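Local structure of transcriptional regulator, Crp/Fnr family (Eubacterium rectale ATCC 33656, 3DV8) at residues 35-40 with 53-58; 78-83 with 89-94. The protein is a putative Crp/Fnr-family transcription regulator that probably senses an effector through its cyclic nucleotide-binding domain and binds DNA through a helix-turn-helix domain. All coordinates share one frame; numbering follows the deposited sequence.

Both interactions lie in the cyclic nucleotide-binding domain, their centres about 10 Å apart, and strand 94-97 joins them. In interaction 1 (35-40 with 53-58), side chains of two strands of one sheet meet across that strand. Interaction 2 (78-83 with 89-94) closes the long loop leading into it. Two probable backbone hydrogen bonds tie the pairs together: Y58 O to T94 N at 2.7 Å and G40 N to V93 O at 3.0 Å. The disulfide C44-C84 joins the chain shortly after 35-40 to the residue following S83. By comparison with relatives, the loop between strands 77-78 and 94-97 probably corresponds to the phosphate-binding cassette; no ligand contact is part of either interaction.

Interaction 1 (35-40 with 53-58); sequences TIIHNG and GQLRTY
I37 meets L55 in an apolar contact and, separately, the I36 CD1 methyl meets the Y58 hydroxyl; no hydrogen bond links the segments. Followed outward, the I37 side chain closes steadily on its partner: CB lies 5.7 Å from L55 CD2, CG1 4.8 Å from L55 CD2, and the terminal CD1 3.5 Å from L55 CD2. CD1 is also 3.6 Å from L55 CD1, which places this one methyl at the fork of the leucine. With CG1 between the backbone N and the carbonyl carbon (chi1 70°) and the chain then extended, CD1 is carried across to the leucine, and the two side chains cross at about a right angle.

The spacing reflects the double-stranded beta-helix architecture of the cyclic nucleotide-binding domain. Strand 36-39, the outermost of its sheet within the chain and interrupted by a classic beta bulge where I37 and H38 both face I95, is the second neighbour of strand 55-60; both run antiparallel to the intervening strand 94-97, and the I37 and L55 CA atoms are 9.1 Å apart. L48, of strand 46-50 in the other sheet, touches both I37 and L55, so this pair faces the interior of the sandwich.

I36 reaches over strand 94-97 beside T94 and E96, and its CD1 stops 4.0 Å from Y58 OH, which makes a weak hydrogen bond to E96; the two side chains are again nearly perpendicular. Over the centre of one face of the Y58 ring lies R56 NH1, 3.3 Å above the plane, while the same nitrogen forms a salt bridge with E66.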
loop_
_atom_site.group_PDB
_atom_site.type_symbol
_atom_site.label_atom_id
_atom_site.label_comp_id
_atom_site.label_asym_id
_atom_site.label_seq_id
_atom_site.Cartn_x
_atom_site.Cartn_y
_atom_site.Cartn_z
ATOM N N THR A 35 -1.697 11.957 21.679
ATOM C CA THR A 35 -0.269 12.219 21.479
ATOM C C THR A 35 0.177 11.615 20.147
ATOM O O THR A 35 -0.104 10.443 19.862
ATOM C CB THR A 35 0.629 11.596 22.579
ATOM O OG1 THR A 35 0.183 11.991 23.880
ATOM C CG2 THR A 35 2.093 12.005 22.396
ATOM N N ILE A 36 0.873 12.426 19.350
ATOM C CA ILE A 36 1.506 11.992 18.105
ATOM C C ILE A 36 2.868 11.426 18.577
ATOM O O ILE A 36 3.633 12.132 19.226
ATOM C CB ILE A 36 1.653 13.171 17.096
ATOM C CG1 ILE A 36 0.259 13.734 16.760
ATOM C CG2 ILE A 36 2.396 12.724 15.835
ATOM C CD1 ILE A 36 0.227 14.846 15.714
ATOM N N ILE A 37 3.110 10.141 18.317
ATOM C CA ILE A 37 4.358 9.447 18.702
ATOM C C ILE A 37 5.369 9.384 17.550
ATOM O O ILE A 37 6.568 9.238 17.784
ATOM C CB ILE A 37 4.075 8.045 19.344
ATOM C CG1 ILE A 37 3.555 7.024 18.334
ATOM C CG2 ILE A 37 3.091 8.196 20.525
ATOM C CD1 ILE A 37 2.899 5.816 18.978
ATOM N N HIS A 38 4.871 9.457 16.312
ATOM C CA HIS A 38 5.693 9.544 15.104
ATOM C C HIS A 38 5.030 10.521 14.109
ATOM O O HIS A 38 3.821 10.426 13.869
ATOM C CB HIS A 38 5.873 8.178 14.476
ATOM C CG HIS A 38 6.761 8.201 13.277
ATOM N ND1 HIS A 38 6.278 8.086 11.994
ATOM C CD2 HIS A 38 8.095 8.396 13.165
ATOM C CE1 HIS A 38 7.283 8.172 11.146
ATOM N NE2 HIS A 38 8.395 8.366 11.827
ATOM N N ASN A 39 5.817 11.445 13.552
ATOM C CA ASN A 39 5.318 12.480 12.638
ATOM C C ASN A 39 6.215 12.581 11.411
ATOM O O ASN A 39 6.995 13.519 11.273
ATOM C CB ASN A 39 5.204 13.824 13.397
ATOM C CG ASN A 39 4.506 14.928 12.591
ATOM O OD1 ASN A 39 3.624 14.671 11.764
ATOM N ND2 ASN A 39 4.884 16.169 12.862
ATOM N N GLY A 40 6.099 11.579 10.540
ATOM C CA GLY A 40 6.849 11.496 9.289
ATOM C C GLY A 40 8.356 11.513 9.478
ATOM O O GLY A 40 8.865 10.906 10.423
ATOM N N GLY A 53 -3.140 -0.853 24.602
ATOM C CA GLY A 53 -3.634 0.402 24.026
ATOM C C GLY A 53 -4.050 0.327 22.562
ATOM O O GLY A 53 -4.324 -0.757 22.025
ATOM N N GLN A 54 -4.086 1.498 21.926
ATOM C CA GLN A 54 -4.540 1.633 20.547
ATOM C C GLN A 54 -3.830 2.801 19.841
ATOM O O GLN A 54 -3.876 3.937 20.328
ATOM C CB GLN A 54 -6.058 1.822 20.544
ATOM C CG GLN A 54 -6.721 1.769 19.159
ATOM C CD GLN A 54 -8.234 1.941 19.235
ATOM O OE1 GLN A 54 -8.908 1.306 20.048
ATOM N NE2 GLN A 54 -8.768 2.792 18.380
ATOM N N LEU A 55 -3.149 2.486 18.728
ATOM C CA LEU A 55 -2.426 3.455 17.895
ATOM C C LEU A 55 -3.095 3.543 16.531
ATOM O O LEU A 55 -3.709 2.575 16.055
ATOM C CB LEU A 55 -0.954 3.073 17.719
ATOM C CG LEU A 55 -0.089 2.945 18.979
ATOM C CD1 LEU A 55 1.345 2.560 18.581
ATOM C CD2 LEU A 55 -0.098 4.233 19.825
ATOM N N ARG A 56 -2.952 4.706 15.908
ATOM C CA ARG A 56 -3.544 4.991 14.619
ATOM C C ARG A 56 -2.498 5.559 13.646
ATOM O O ARG A 56 -1.976 6.659 13.880
ATOM C CB ARG A 56 -4.641 6.016 14.846
ATOM C CG ARG A 56 -5.438 6.404 13.616
ATOM C CD ARG A 56 -5.772 7.877 13.627
ATOM N NE ARG A 56 -6.348 8.295 12.351
ATOM C CZ ARG A 56 -6.514 9.553 11.956
ATOM N NH1 ARG A 56 -6.081 10.566 12.694
ATOM N NH2 ARG A 56 -7.062 9.784 10.769
ATOM N N THR A 57 -2.215 4.810 12.566
ATOM C CA THR A 57 -1.309 5.246 11.503
ATOM C C THR A 57 -2.163 5.896 10.420
ATOM O O THR A 57 -3.105 5.294 9.939
ATOM C CB THR A 57 -0.489 4.099 10.935
ATOM O OG1 THR A 57 0.317 3.571 11.987
ATOM C CG2 THR A 57 0.426 4.577 9.788
ATOM N N TYR A 58 -1.838 7.138 10.073
ATOM C CA TYR A 58 -2.567 7.894 9.060
ATOM C C TYR A 58 -1.660 8.817 8.246
ATOM O O TYR A 58 -0.466 8.996 8.560
ATOM C CB TYR A 58 -3.705 8.690 9.718
ATOM C CG TYR A 58 -3.312 9.812 10.679
ATOM C CD1 TYR A 58 -2.797 9.533 11.958
ATOM C CD2 TYR A 58 -3.527 11.156 10.339
ATOM C CE1 TYR A 58 -2.465 10.569 12.860
ATOM C CE2 TYR A 58 -3.197 12.194 11.224
ATOM C CZ TYR A 58 -2.671 11.893 12.485
ATOM O OH TYR A 58 -2.351 12.918 13.343
#

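Interaction 2 (78-83 with 89-94); sequences CLLSAS and IQFEVT
In what is probably the counterpart of the phosphate-binding cassette of Crp/Fnr relatives, a short 3-10 segment beginning at L80 packs through L80 and S83 against I89, F91 and V93 of the irregular returning chain. The tight turn is supported by the backbone bond A82 N to L79 O, and the two limbs are separated by only five residues.

L80 touches two partners with different parts of its side chain. Its CB lies 4.0 Å from V93 CG2, whereas the CD1 branch approaches F91 CE2 at 4.1 Å. CG sits opposite the carbonyl carbon (chi1 -55°) with the chain extended beyond it, which carries CD1 to the ring at an oblique approach; the two side chains cross at about a right angle. Y70 of strand 66-72 also touches L80, and V93 packs on L69, so this part of the loop rests on the sheet. F91 faces the dimer interface, where its ring meets F133 of the second subunit with planes at about 40°; I89 packs on A130 of that subunit.

S83 brings together apolar packing and a polar bridge. Its OG is 3.8 Å from I89 CG2. The same S83 OG donates to L80 O at 2.7 Å. The C=O...OG angle there is 113°, and the donor sits somewhat off the carbonyl plane. With alanine in place of S83, the bridging water would probably lose one of its two acceptors and L80 O its stronger bond, since S83 N reaches that oxygen only weakly. The water gives one hydrogen to S83 OG at 2.8 Å and the other to the backbone F91 O at 3.0 Å.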
loop_
_atom_site.group_PDB
_atom_site.type_symbol
_atom_site.label_atom_id
_atom_site.label_comp_id
_atom_site.label_asym_id
_atom_site.label_seq_id
_atom_site.Cartn_x
_atom_site.Cartn_y
_atom_site.Cartn_z
ATOM N N CYS A 78 4.760 -1.854 15.740
ATOM C CA CYS A 78 4.824 -0.739 14.823
ATOM C C CYS A 78 6.204 -0.770 14.180
ATOM O O CYS A 78 7.207 -0.733 14.890
ATOM C CB CYS A 78 4.622 0.565 15.578
ATOM S SG CYS A 78 4.599 1.977 14.509
ATOM N N LEU A 79 6.246 -0.878 12.852
ATOM C CA LEU A 79 7.499 -0.848 12.089
ATOM C C LEU A 79 7.801 0.546 11.550
ATOM O O LEU A 79 8.953 0.991 11.620
ATOM C CB LEU A 79 7.452 -1.840 10.915
ATOM C CG LEU A 79 8.670 -1.953 9.977
ATOM C CD1 LEU A 79 9.981 -2.118 10.739
ATOM C CD2 LEU A 79 8.490 -3.110 9.010
ATOM N N LEU A 80 6.763 1.231 11.039
ATOM C CA LEU A 80 6.902 2.546 10.362
ATOM C C LEU A 80 7.309 3.733 11.244
ATOM O O LEU A 80 7.640 4.807 10.722
ATOM C CB LEU A 80 5.655 2.869 9.518
ATOM C CG LEU A 80 5.249 1.808 8.477
ATOM C CD1 LEU A 80 3.993 2.254 7.731
ATOM C CD2 LEU A 80 6.376 1.477 7.493
ATOM N N SER A 81 7.286 3.533 12.566
ATOM C CA SER A 81 7.846 4.487 13.538
ATOM C C SER A 81 9.401 4.490 13.485
ATOM O O SER A 81 10.032 5.408 14.035
ATOM C CB SER A 81 7.337 4.178 14.950
ATOM O OG SER A 81 7.455 2.797 15.207
ATOM N N ALA A 82 9.993 3.452 12.869
ATOM C CA ALA A 82 11.425 3.348 12.600
ATOM C C ALA A 82 11.694 3.338 11.069
ATOM O O ALA A 82 12.676 2.744 10.642
ATOM C CB ALA A 82 11.993 2.082 13.265
ATOM N N SER A 83 10.856 4.021 10.267
ATOM C CA SER A 83 10.967 4.073 8.767
ATOM C C SER A 83 12.345 4.443 8.184
ATOM O O SER A 83 12.722 3.959 7.110
ATOM C CB SER A 83 9.921 5.035 8.154
ATOM O OG SER A 83 8.604 4.526 8.233
ATOM N N ILE A 89 11.715 3.091 1.993
ATOM C CA ILE A 89 10.411 3.616 2.474
ATOM C C ILE A 89 10.451 5.112 2.155
ATOM O O ILE A 89 11.057 5.878 2.887
ATOM C CB ILE A 89 10.148 3.405 4.008
ATOM C CG1 ILE A 89 10.099 1.921 4.380
ATOM C CG2 ILE A 89 8.832 4.090 4.432
ATOM C CD1 ILE A 89 8.929 1.146 3.761
ATOM N N GLN A 90 9.836 5.500 1.040
ATOM C CA GLN A 90 9.834 6.892 0.557
ATOM C C GLN A 90 8.473 7.582 0.692
ATOM O O GLN A 90 8.077 8.374 -0.155
ATOM C CB GLN A 90 10.391 6.929 -0.880
ATOM C CG GLN A 90 11.885 6.634 -0.950
ATOM C CD GLN A 90 12.725 7.736 -0.307
ATOM O OE1 GLN A 90 12.447 8.926 -0.474
ATOM N NE2 GLN A 90 13.752 7.343 0.439
ATOM N N PHE A 91 7.776 7.264 1.779
ATOM C CA PHE A 91 6.497 7.888 2.147
ATOM C C PHE A 91 6.510 8.126 3.650
ATOM O O PHE A 91 7.144 7.372 4.407
ATOM C CB PHE A 91 5.285 7.029 1.755
ATOM C CG PHE A 91 5.223 5.681 2.437
ATOM C CD1 PHE A 91 5.996 4.612 1.970
ATOM C CD2 PHE A 91 4.373 5.466 3.523
ATOM C CE1 PHE A 91 5.938 3.337 2.585
ATOM C CE2 PHE A 91 4.297 4.196 4.157
ATOM C CZ PHE A 91 5.081 3.131 3.688
ATOM N N GLU A 92 5.814 9.172 4.070
ATOM C CA GLU A 92 5.715 9.503 5.481
ATOM C C GLU A 92 4.296 9.270 6.011
ATOM O O GLU A 92 3.311 9.385 5.276
ATOM C CB GLU A 92 6.329 10.878 5.824
ATOM C CG GLU A 92 6.279 11.945 4.751
ATOM C CD GLU A 92 6.930 13.259 5.158
ATOM O OE1 GLU A 92 7.583 13.346 6.223
ATOM O OE2 GLU A 92 6.769 14.222 4.381
ATOM N N VAL A 93 4.233 8.851 7.272
ATOM C CA VAL A 93 2.987 8.560 7.973
ATOM C C VAL A 93 3.033 9.209 9.350
ATOM O O VAL A 93 4.124 9.455 9.884
ATOM C CB VAL A 93 2.756 7.018 8.132
ATOM C CG1 VAL A 93 2.697 6.331 6.764
ATOM C CG2 VAL A 93 3.828 6.368 9.021
ATOM N N THR A 94 1.853 9.502 9.898
ATOM C CA THR A 94 1.708 10.034 11.249
ATOM C C THR A 94 1.080 8.918 12.099
ATOM O O THR A 94 0.104 8.288 11.677
ATOM C CB THR A 94 0.893 11.342 11.272
ATOM O OG1 THR A 94 1.575 12.317 10.474
ATOM C CG2 THR A 94 0.740 11.890 12.702
HETATM O O HOH W 1 6.587 5.863 6.907
#